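PDB 6CIB: YcaO from Methanopyrus kandleri, which binds ADP and magnesium and probably uses ATP to activate peptide backbone amides for thioamidation, as a member of the YcaO family. Local coordinates for residues K331-D336 with R350-S355; P142-G147 with A354-I359. All blocks are in the same frame, centred on the assembly; numbering follows the deposited sequence.

Interaction 1: K331-D336 with R350-S355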
loop_
_atom_site.group_PDB
_atom_site.type_symbol
_atom_site.label_atom_id
_atom_site.label_comp_id
_atom_site.label_asym_id
_atom_site.label_seq_id
_atom_site.Cartn_x
_atom_site.Cartn_y
_atom_site.Cartn_z
ATOM N N LYS A 331 6.527 17.457 0.047
ATOM C CA LYS A 331 7.723 16.860 0.667
ATOM C C LYS A 331 7.597 15.351 0.844
ATOM O O LYS A 331 6.500 14.852 1.117
ATOM C CB LYS A 331 7.996 17.499 2.033
ATOM C CG LYS A 331 8.307 18.984 1.989
ATOM C CD LYS A 331 8.355 19.546 3.400
ATOM C CE LYS A 331 8.640 21.035 3.374
ATOM N NZ LYS A 331 9.038 21.486 4.736
ATOM N N VAL A 332 8.721 14.647 0.703
ATOM C CA VAL A 332 8.801 13.195 0.946
ATOM C C VAL A 332 9.434 13.002 2.319
ATOM O O VAL A 332 10.635 13.259 2.498
ATOM C CB VAL A 332 9.627 12.459 -0.144
ATOM C CG1 VAL A 332 9.737 10.958 0.154
ATOM C CG2 VAL A 332 9.012 12.675 -1.519
ATOM N N ILE A 333 8.619 12.585 3.287
ATOM C CA ILE A 333 9.067 12.426 4.678
ATOM C C ILE A 333 9.050 10.951 5.104
ATOM O O ILE A 333 8.092 10.231 4.823
ATOM C CB ILE A 333 8.225 13.290 5.647
ATOM C CG1 ILE A 333 8.291 14.784 5.246
ATOM C CG2 ILE A 333 8.676 13.091 7.092
ATOM C CD1 ILE A 333 7.251 15.679 5.903
ATOM N N GLU A 334 10.127 10.524 5.767
ATOM C CA GLU A 334 10.230 9.206 6.388
ATOM C C GLU A 334 10.293 9.341 7.920
ATOM O O GLU A 334 11.075 10.145 8.451
ATOM C CB GLU A 334 11.475 8.477 5.872
ATOM C CG GLU A 334 11.825 7.191 6.617
ATOM C CD GLU A 334 13.247 6.703 6.374
ATOM O OE1 GLU A 334 13.993 7.320 5.583
ATOM O OE2 GLU A 334 13.628 5.684 6.983
ATOM N N VAL A 335 9.463 8.559 8.609
ATOM C CA VAL A 335 9.507 8.458 10.068
ATOM C C VAL A 335 9.853 7.023 10.457
ATOM O O VAL A 335 9.165 6.080 10.064
ATOM C CB VAL A 335 8.165 8.892 10.724
ATOM C CG1 VAL A 335 8.214 8.739 12.241
ATOM C CG2 VAL A 335 7.803 10.324 10.345
ATOM N N ASP A 336 10.924 6.873 11.226
ATOM C CA ASP A 336 11.379 5.573 11.716
ATOM C C ASP A 336 10.421 5.036 12.785
ATOM O O ASP A 336 10.148 5.719 13.775
ATOM C CB ASP A 336 12.791 5.724 12.293
ATOM C CG ASP A 336 13.501 4.392 12.504
ATOM O OD1 ASP A 336 12.874 3.315 12.422
ATOM O OD2 ASP A 336 14.719 4.423 12.763
ATOM N N ARG A 350 5.329 9.633 4.451
ATOM C CA ARG A 350 4.295 10.616 4.139
ATOM C C ARG A 350 4.781 11.491 2.984
ATOM O O ARG A 350 5.935 11.930 2.973
ATOM C CB ARG A 350 3.954 11.503 5.354
ATOM C CG ARG A 350 3.728 10.794 6.692
ATOM C CD ARG A 350 2.560 9.812 6.684
ATOM N NE ARG A 350 1.270 10.471 6.476
ATOM C CZ ARG A 350 0.404 10.161 5.517
ATOM N NH1 ARG A 350 0.660 9.172 4.663
ATOM N NH2 ARG A 350 -0.743 10.834 5.424
ATOM N N VAL A 351 3.902 11.731 2.018
ATOM C CA VAL A 351 4.176 12.685 0.939
ATOM C C VAL A 351 3.133 13.793 1.111
ATOM O O VAL A 351 1.927 13.553 0.936
ATOM C CB VAL A 351 4.156 12.005 -0.456
ATOM C CG1 VAL A 351 4.493 12.993 -1.566
ATOM C CG2 VAL A 351 5.141 10.839 -0.502
ATOM N N THR A 352 3.605 14.992 1.475
ATOM C CA THR A 352 2.737 16.039 2.072
ATOM C C THR A 352 1.598 16.548 1.206
ATOM O O THR A 352 0.567 16.967 1.731
ATOM C CB THR A 352 3.522 17.256 2.604
ATOM O OG1 THR A 352 4.223 17.881 1.523
ATOM C CG2 THR A 352 4.502 16.847 3.707
ATOM N N GLY A 353 1.778 16.502 -0.112
ATOM C CA GLY A 353 0.728 16.904 -1.052
ATOM C C GLY A 353 0.223 15.798 -1.966
ATOM O O GLY A 353 -0.446 16.089 -2.959
ATOM N N ALA A 354 0.541 14.538 -1.651
ATOM C CA ALA A 354 -0.056 13.389 -2.365
ATOM C C ALA A 354 -1.492 13.222 -1.911
ATOM O O ALA A 354 -1.803 13.450 -0.743
ATOM C CB ALA A 354 0.729 12.109 -2.121
ATOM N N SER A 355 -2.372 12.848 -2.834
ATOM C CA SER A 355 -3.785 12.709 -2.493
ATOM C C SER A 355 -4.057 11.411 -1.744
ATOM O O SER A 355 -3.542 10.352 -2.105
ATOM C CB SER A 355 -4.660 12.762 -3.737
ATOM O OG SER A 355 -6.028 12.828 -3.352
#
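Strand 332-336 runs antiparallel to the end of strand 346-351, with Ile333 and Arg350 as a hydrogen-bonded pair and Val332 and Val351 as the neighbouring non-hydrogen-bonded pair, whose CA atoms stand 4.7 Å apart. Ile333 N donates to Arg350 O at 2.8 Å, nearly along the C=O axis (170°), and Arg350 N returns a bond to Ile333 O. One residue beyond the valine pair, Thr352 N reaches Lys331 O at 2.9 Å, and the same oxygen receives a CA-H...O contact from Val351 CA. Lys331 N would then face a backbone carbonyl in a continuing strand; here the chain turns at Thr352, and its side chain accepts instead, Thr352 OG1 lying 2.8 Å from Lys331 N. The torsion explains this: OG1 takes the crowded position between the backbone N and the carbonyl carbon (chi1 61°), which leaves CG2 to meet Ile333 CD1 at 3.7 Å, the two side chains crossing at about a right angle.

The pairing closes the base of a beta hairpin within the five-stranded antiparallel sheet, and a type I turn from Val351 to Ala354, closed by Ala354 N to Val351 O, leads the chain out of it. On the face of Val332 and Val351 the methyls Val332 CG2 and Val351 CG2 are 4.4 Å apart, a loose contact; Val324 of helix 313-325 touches both valines. On the other face Ile333 packs on Val125 and Val127, while the guanidinium of Arg350 leads away from strand 332-336 to salt bridges with Glu131 and Glu356.

Interaction 2: P142-G147 with A354-I359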
loop_
_atom_site.group_PDB
_atom_site.type_symbol
_atom_site.label_atom_id
_atom_site.label_comp_id
_atom_site.label_asym_id
_atom_site.label_seq_id
_atom_site.Cartn_x
_atom_site.Cartn_y
_atom_site.Cartn_z
ATOM N N PRO A 142 -9.289 11.078 11.065
ATOM C CA PRO A 142 -8.797 9.799 11.584
ATOM C C PRO A 142 -7.383 9.472 11.106
ATOM O O PRO A 142 -6.987 9.852 9.996
ATOM C CB PRO A 142 -9.786 8.771 11.017
ATOM C CG PRO A 142 -11.007 9.550 10.668
ATOM C CD PRO A 142 -10.491 10.889 10.226
ATOM N N SER A 143 -6.639 8.785 11.968
ATOM C CA SER A 143 -5.341 8.202 11.634
ATOM C C SER A 143 -5.561 7.053 10.647
ATOM O O SER A 143 -6.693 6.580 10.478
ATOM C CB SER A 143 -4.660 7.697 12.911
ATOM O OG SER A 143 -5.451 6.712 13.557
ATOM N N HIS A 144 -4.491 6.622 9.983
ATOM C CA HIS A 144 -4.560 5.516 9.007
ATOM C C HIS A 144 -3.162 4.938 8.741
ATOM O O HIS A 144 -2.191 5.361 9.372
ATOM C CB HIS A 144 -5.276 5.943 7.706
ATOM C CG HIS A 144 -4.613 7.078 6.994
ATOM N ND1 HIS A 144 -3.503 6.909 6.197
ATOM C CD2 HIS A 144 -4.905 8.401 6.959
ATOM C CE1 HIS A 144 -3.144 8.077 5.691
ATOM N NE2 HIS A 144 -3.972 9.001 6.145
ATOM N N THR A 145 -3.067 3.971 7.831
ATOM C CA THR A 145 -1.806 3.233 7.609
ATOM C C THR A 145 -1.186 3.421 6.202
ATOM O O THR A 145 -0.252 2.690 5.825
ATOM C CB THR A 145 -1.973 1.725 7.907
ATOM O OG1 THR A 145 -2.996 1.192 7.069
ATOM C CG2 THR A 145 -2.345 1.477 9.382
ATOM N N ASN A 146 -1.690 4.387 5.431
ATOM C CA ASN A 146 -1.105 4.681 4.125
ATOM C C ASN A 146 0.345 5.111 4.283
ATOM O O ASN A 146 0.647 6.059 5.009
ATOM C CB ASN A 146 -1.888 5.759 3.363
ATOM C CG ASN A 146 -1.518 5.814 1.884
ATOM O OD1 ASN A 146 -1.496 4.793 1.201
ATOM N ND2 ASN A 146 -1.245 7.010 1.384
ATOM N N GLY A 147 1.232 4.382 3.612
ATOM C CA GLY A 147 2.661 4.635 3.685
ATOM C C GLY A 147 3.393 3.876 4.768
ATOM O O GLY A 147 4.611 4.027 4.908
ATOM N N ALA A 354 0.541 14.538 -1.651
ATOM C CA ALA A 354 -0.056 13.389 -2.365
ATOM C C ALA A 354 -1.492 13.222 -1.911
ATOM O O ALA A 354 -1.803 13.450 -0.743
ATOM C CB ALA A 354 0.729 12.109 -2.121
ATOM N N SER A 355 -2.372 12.848 -2.834
ATOM C CA SER A 355 -3.785 12.709 -2.493
ATOM C C SER A 355 -4.057 11.411 -1.744
ATOM O O SER A 355 -3.542 10.352 -2.105
ATOM C CB SER A 355 -4.660 12.762 -3.737
ATOM O OG SER A 355 -6.028 12.828 -3.352
ATOM N N GLU A 356 -4.868 11.524 -0.694
ATOM C CA GLU A 356 -5.355 10.377 0.058
ATOM C C GLU A 356 -6.891 10.408 0.129
ATOM O O GLU A 356 -7.498 9.911 1.083
ATOM C CB GLU A 356 -4.685 10.308 1.438
ATOM C CG GLU A 356 -3.179 10.048 1.374
ATOM C CD GLU A 356 -2.485 10.081 2.721
ATOM O OE1 GLU A 356 -2.898 10.852 3.617
ATOM O OE2 GLU A 356 -1.488 9.342 2.880
ATOM N N TYR A 357 -7.492 10.965 -0.927
ATOM C CA TYR A 357 -8.945 11.093 -1.097
ATOM C C TYR A 357 -9.723 9.790 -0.879
ATOM O O TYR A 357 -10.805 9.808 -0.275
ATOM C CB TYR A 357 -9.262 11.693 -2.478
ATOM C CG TYR A 357 -10.733 11.947 -2.744
ATOM C CD1 TYR A 357 -11.391 13.046 -2.166
ATOM C CD2 TYR A 357 -11.467 11.102 -3.591
ATOM C CE1 TYR A 357 -12.741 13.285 -2.413
ATOM C CE2 TYR A 357 -12.815 11.331 -3.840
ATOM C CZ TYR A 357 -13.442 12.427 -3.251
ATOM O OH TYR A 357 -14.776 12.665 -3.488
ATOM N N VAL A 358 -9.164 8.675 -1.359
ATOM C CA VAL A 358 -9.766 7.334 -1.185
ATOM C C VAL A 358 -9.828 6.864 0.279
ATOM O O VAL A 358 -10.625 5.984 0.618
ATOM C CB VAL A 358 -9.091 6.242 -2.070
ATOM C CG1 VAL A 358 -9.370 6.487 -3.540
ATOM C CG2 VAL A 358 -7.591 6.141 -1.818
ATOM N N ILE A 359 -8.977 7.439 1.127
ATOM C CA ILE A 359 -8.983 7.163 2.566
ATOM C C ILE A 359 -9.910 8.136 3.311
ATOM O O ILE A 359 -10.719 7.718 4.133
ATOM C CB ILE A 359 -7.549 7.150 3.158
ATOM C CG1 ILE A 359 -6.732 6.012 2.530
ATOM C CG2 ILE A 359 -7.572 6.994 4.681
ATOM C CD1 ILE A 359 -5.243 6.257 2.513
HETATM O O HOH W 1 -1.446 8.582 -1.275
#
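The His144 imidazole has Ile359 over one face, with CG2 4.0 Å from the ring centroid in a CH-pi contact and CD1 offset toward the rim. At its edge, Asn146 N donates to ND1 only 2° out of the ring plane. This is consistent with a neutral ring carrying its proton on NE2, the donor of a weak, bent bond to Glu356 OE1 (3.3 Å). Ring and carboxylate planes are 78° apart.

Of the two bonds between the segments the stronger is that of the Asn146 amide, which meets Glu356 tip to tip: ND2 gives a nearly straight bond (172°) to the anti lone pair of OE2 at 2.8 Å. The same OE2 also takes a salt bridge from Arg350 of strand 346-351. A water bridges Asn146 ND2 to Ser355 O. Ile359 CD1 also lies 3.5 Å from Asn146 CB. An alanine at His144 would probably loosen the backbone between His144 and Asn146, losing the acceptor for Asn146 N, the surface under Ile359 and the weak bond to Glu356.

Gly147 N bonds to Glu164, a magnesium ligand in another structure of this protein, and the Asn146 side chain packs on it, consistent with a buried polar second shell beside the nucleotide and metal site of the YcaO fold.

In the fold
The centres of interactions 1 and 2 lie about 11 Å apart, and Ala354 and Ser355 belong to both: the chain leaves strand 346-351 in interaction 1 and goes straight on into the loop of interaction 2. Segment 142-147 comes far earlier in sequence and runs into strand 148-150, which borders strand 346-351 in the same sheet. A salt bridge couples the two directly, Arg350 NH1 to Glu356 OE2 at 2.8 Å, and Val165 of helix 154-177 touches both Val351 and Ala354. The side chain of Asn146 is about 8 Å from the bound magnesium and that of Arg350 about 11 Å, which is consistent with the hairpin and the loop after it tying the sheet to the surroundings of the nucleotide site.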